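Local coordinates for cell division protein SepF (Methanobrevibacter smithii, PDB 7AL1) that probably tethers the division protein FtsZ to the cell membrane during archaeal cell division, the part described being its core domain, at residues A[64-73]-A[84-95]. Numbering follows the deposited sequence. Where two conformers were deposited one is given.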
loop_
_atom_site.group_PDB
_atom_site.type_symbol
_atom_site.label_atom_id
_atom_site.label_comp_id
_atom_site.label_asym_id
_atom_site.label_seq_id
_atom_site.Cartn_x
_atom_site.Cartn_y
_atom_site.Cartn_z
ATOM N N MET A 64 3.119 18.015 1.629
ATOM C CA MET A 64 2.862 17.396 0.337
ATOM C C MET A 64 1.376 17.406 0.005
ATOM O O MET A 64 0.994 17.614 -1.151
ATOM C CB MET A 64 3.382 15.962 0.293
ATOM C CG MET A 64 4.903 15.845 0.248
ATOM S SD MET A 64 5.534 14.189 -0.107
ATOM C CE MET A 64 5.151 13.491 1.456
ATOM N N ARG A 65 0.522 17.178 1.003
ATOM C CA ARG A 65 -0.915 17.213 0.782
ATOM C C ARG A 65 -1.375 18.627 0.441
ATOM O O ARG A 65 -2.095 18.848 -0.541
ATOM C CB ARG A 65 -1.647 16.704 2.021
ATOM C CG ARG A 65 -1.450 15.252 2.313
ATOM C CD ARG A 65 -2.223 14.851 3.549
ATOM N NE ARG A 65 -3.652 14.705 3.296
ATOM C CZ ARG A 65 -4.541 14.355 4.227
ATOM N NH1 ARG A 65 -4.148 14.142 5.466
ATOM N NH2 ARG A 65 -5.822 14.245 3.904
ATOM N N SER A 66 -0.925 19.607 1.218
ATOM C CA SER A 66 -1.464 20.960 1.117
ATOM C C SER A 66 -0.966 21.668 -0.131
ATOM O O SER A 66 -1.720 22.411 -0.765
ATOM C CB SER A 66 -1.044 21.763 2.344
ATOM O OG SER A 66 -1.414 21.107 3.550
ATOM N N ASN A 67 0.312 21.482 -0.470
ATOM C CA ASN A 67 0.946 22.292 -1.504
ATOM C C ASN A 67 1.232 21.564 -2.802
ATOM O O ASN A 67 1.488 22.217 -3.814
ATOM C CB ASN A 67 2.257 22.873 -0.961
ATOM C CG ASN A 67 2.029 23.866 0.139
ATOM O OD1 ASN A 67 0.895 24.272 0.378
ATOM N ND2 ASN A 67 3.090 24.258 0.825
ATOM N N TYR A 68 1.149 20.230 -2.836
ATOM C CA TYR A 68 1.464 19.477 -4.045
ATOM C C TYR A 68 0.343 18.559 -4.486
ATOM O O TYR A 68 0.504 17.854 -5.496
ATOM C CB TYR A 68 2.773 18.698 -3.886
ATOM C CG TYR A 68 4.003 19.580 -3.764
ATOM C CD1 TYR A 68 4.387 20.096 -2.536
ATOM C CD2 TYR A 68 4.784 19.885 -4.879
ATOM C CE1 TYR A 68 5.505 20.881 -2.407
ATOM C CE2 TYR A 68 5.914 20.680 -4.753
ATOM C CZ TYR A 68 6.265 21.170 -3.510
ATOM O OH TYR A 68 7.381 21.957 -3.354
ATOM N N GLY A 69 -0.788 18.550 -3.795
ATOM C CA GLY A 69 -1.909 17.762 -4.236
ATOM C C GLY A 69 -1.758 16.293 -3.965
ATOM O O GLY A 69 -2.499 15.494 -4.544
ATOM N N ALA A 70 -0.837 15.908 -3.102
ATOM C CA ALA A 70 -0.700 14.493 -2.789
ATOM C C ALA A 70 -1.801 14.048 -1.835
ATOM O O ALA A 70 -2.388 14.853 -1.101
ATOM C CB ALA A 70 0.674 14.216 -2.175
ATOM N N GLU A 71 -2.084 12.745 -1.853
ATOM C CA GLU A 71 -2.950 12.106 -0.871
ATOM C C GLU A 71 -2.096 11.318 0.115
ATOM O O GLU A 71 -1.015 10.862 -0.229
ATOM C CB GLU A 71 -3.887 11.098 -1.557
ATOM C CG GLU A 71 -4.901 11.654 -2.554
ATOM C CD GLU A 71 -5.838 10.562 -3.095
ATOM O OE1 GLU A 71 -5.478 9.903 -4.095
ATOM O OE2 GLU A 71 -6.929 10.355 -2.514
ATOM N N ALA A 72 -2.554 11.185 1.356
ATOM C CA ALA A 72 -1.834 10.378 2.340
ATOM C C ALA A 72 -2.867 9.673 3.184
ATOM O O ALA A 72 -3.613 10.340 3.908
ATOM C CB ALA A 72 -0.930 11.233 3.224
ATOM N N LEU A 73 -2.903 8.352 3.115
ATOM C CA LEU A 73 -3.945 7.537 3.719
ATOM C C LEU A 73 -3.314 6.534 4.661
ATOM O O LEU A 73 -2.433 5.760 4.254
ATOM C CB LEU A 73 -4.742 6.814 2.626
ATOM C CG LEU A 73 -5.933 5.993 3.094
ATOM C CD1 LEU A 73 -7.053 6.895 3.603
ATOM C CD2 LEU A 73 -6.444 5.107 1.968
ATOM N N ILE A 84 1.570 4.121 6.005
ATOM C CA ILE A 84 0.797 5.146 5.299
ATOM C C ILE A 84 1.125 5.059 3.819
ATOM O O ILE A 84 2.278 4.812 3.459
ATOM C CB ILE A 84 1.174 6.545 5.820
ATOM C CG1 ILE A 84 0.950 6.630 7.324
ATOM C CG2 ILE A 84 0.442 7.690 5.120
ATOM C CD1 ILE A 84 1.841 7.655 8.006
ATOM N N ILE A 85 0.136 5.190 2.947
ATOM C CA ILE A 85 0.417 5.353 1.531
ATOM C C ILE A 85 0.294 6.806 1.131
ATOM O O ILE A 85 -0.717 7.457 1.426
ATOM C CB ILE A 85 -0.436 4.451 0.619
ATOM C CG1 ILE A 85 0.060 4.622 -0.833
ATOM C CG2 ILE A 85 -1.902 4.710 0.772
ATOM C CD1 ILE A 85 -0.334 3.525 -1.766
ATOM N N ILE A 86 1.330 7.333 0.503
ATOM C CA ILE A 86 1.317 8.673 -0.061
ATOM C C ILE A 86 1.242 8.540 -1.572
ATOM O O ILE A 86 2.143 7.974 -2.195
ATOM C CB ILE A 86 2.570 9.467 0.343
ATOM C CG1 ILE A 86 2.672 9.557 1.859
ATOM C CG2 ILE A 86 2.550 10.852 -0.309
ATOM C CD1 ILE A 86 4.029 9.976 2.317
ATOM N N ALA A 87 0.202 9.096 -2.174
ATOM C CA ALA A 87 0.004 9.002 -3.603
ATOM C C ALA A 87 0.191 10.369 -4.225
ATOM O O ALA A 87 -0.423 11.337 -3.770
ATOM C CB ALA A 87 -1.406 8.498 -3.900
ATOM N N PRO A 88 1.022 10.491 -5.246
ATOM C CA PRO A 88 1.189 11.779 -5.917
ATOM C C PRO A 88 -0.053 12.153 -6.703
ATOM O O PRO A 88 -0.826 11.297 -7.130
ATOM C CB PRO A 88 2.352 11.516 -6.877
ATOM C CG PRO A 88 2.179 10.054 -7.248
ATOM C CD PRO A 88 1.763 9.411 -5.934
ATOM N N LYS A 89 -0.236 13.449 -6.909
ATOM C CA LYS A 89 -1.257 13.867 -7.859
ATOM C C LYS A 89 -1.030 13.139 -9.181
ATOM O O LYS A 89 0.094 13.082 -9.678
ATOM C CB LYS A 89 -1.172 15.374 -8.063
ATOM C CG LYS A 89 -2.468 15.976 -8.589
ATOM C CD LYS A 89 -2.399 17.492 -8.672
ATOM C CE LYS A 89 -3.730 18.084 -9.114
ATOM N NZ LYS A 89 -3.705 19.573 -9.050
ATOM N N GLY A 90 -2.085 12.526 -9.714
ATOM C CA GLY A 90 -2.000 11.725 -10.913
ATOM C C GLY A 90 -2.125 10.233 -10.687
ATOM O O GLY A 90 -2.342 9.484 -11.648
ATOM N N VAL A 91 -1.976 9.780 -9.444
ATOM C CA VAL A 91 -2.281 8.413 -9.043
ATOM C C VAL A 91 -3.348 8.509 -7.960
ATOM O O VAL A 91 -3.039 8.837 -6.804
ATOM C CB VAL A 91 -1.047 7.655 -8.520
ATOM C CG1 VAL A 91 -1.468 6.279 -8.020
ATOM C CG2 VAL A 91 0.033 7.567 -9.592
ATOM N N SER A 92 -4.593 8.193 -8.308
ATOM C CA SER A 92 -5.701 8.321 -7.378
ATOM C C SER A 92 -5.868 7.056 -6.544
ATOM O O SER A 92 -5.819 5.943 -7.079
ATOM C CB SER A 92 -7.011 8.513 -8.145
ATOM O OG SER A 92 -6.983 9.676 -8.952
ATOM N N LEU A 93 -6.081 7.226 -5.241
ATOM C CA LEU A 93 -6.533 6.145 -4.378
ATOM C C LEU A 93 -8.036 6.029 -4.532
ATOM O O LEU A 93 -8.748 7.030 -4.546
ATOM C CB LEU A 93 -6.191 6.470 -2.931
ATOM C CG LEU A 93 -4.716 6.704 -2.680
ATOM C CD1 LEU A 93 -4.492 7.024 -1.232
ATOM C CD2 LEU A 93 -3.893 5.488 -3.071
ATOM N N VAL A 94 -8.531 4.806 -4.648
ATOM C CA VAL A 94 -9.942 4.551 -4.882
ATOM C C VAL A 94 -10.356 3.432 -3.965
ATOM O O VAL A 94 -9.791 2.337 -4.053
ATOM C CB VAL A 94 -10.219 4.141 -6.339
ATOM C CG1 VAL A 94 -11.696 3.799 -6.518
ATOM C CG2 VAL A 94 -9.810 5.254 -7.278
ATOM N N ARG A 95 -11.266 3.696 -3.046
ATOM C CA ARG A 95 -11.667 2.675 -2.093
ATOM C C ARG A 95 -13.045 2.150 -2.453
ATOM O O ARG A 95 -13.996 2.917 -2.614
ATOM C CB ARG A 95 -11.651 3.178 -0.656
ATOM C CG ARG A 95 -11.675 2.015 0.324
ATOM C CD ARG A 95 -11.190 2.431 1.680
ATOM N NE ARG A 95 -12.019 3.524 2.168
ATOM C CZ ARG A 95 -11.673 4.330 3.158
ATOM N NH1 ARG A 95 -12.498 5.282 3.516
ATOM N NH2 ARG A 95 -10.506 4.175 3.771
HETATM O O HOH W 1 1.599 15.171 -5.502
HETATM O O HOH W 2 -8.486 9.759 -4.649
HETATM O O HOH W 3 -3.399 11.171 -5.556
#
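Glu-71 joins strand 71-73 to both strands of 84-95, one through its backbone and the other through its carboxylate. Leu-93 N donates to Glu-71 OE1 at 3.0 Å, almost straight (176°) and on the syn side of the carboxylate. With CG beside the backbone N (chi1 -64°), the acid runs out alongside Leu-93, the two side chains pointing opposite ways. Water 2 links Glu-71 OE2 to Leu-93 O, and water 3 lies 2.8 Å from Glu-71 OE1. Replaced by an alanine, Glu-71 would probably leave Leu-93 N without this acceptor and the water 2 bridge without its carboxylate end. Glu-71 N to Ala-87 O and Leu-73 N to Ile-85 O, each 2.9 Å, together with their return bonds, zip the antiparallel pair. On the Glu-71 side of the sheet, Leu-93 CD1 packs 3.9 Å from Leu-73 CB, which also meets Ile-85 CG2. On the other side, Met-64, reaching from helix 51-68, crosses Ile-86 at about a right angle (CE to CD1 3.8 Å), and both touch Val-32 of helix 22-33. Strand 92-95 pairs in a parallel ladder with a strand of the second subunit. The contact thus links the beta hairpin of strands 71-78 and 81-87 to the dimer interface of the alpha/beta SepF core.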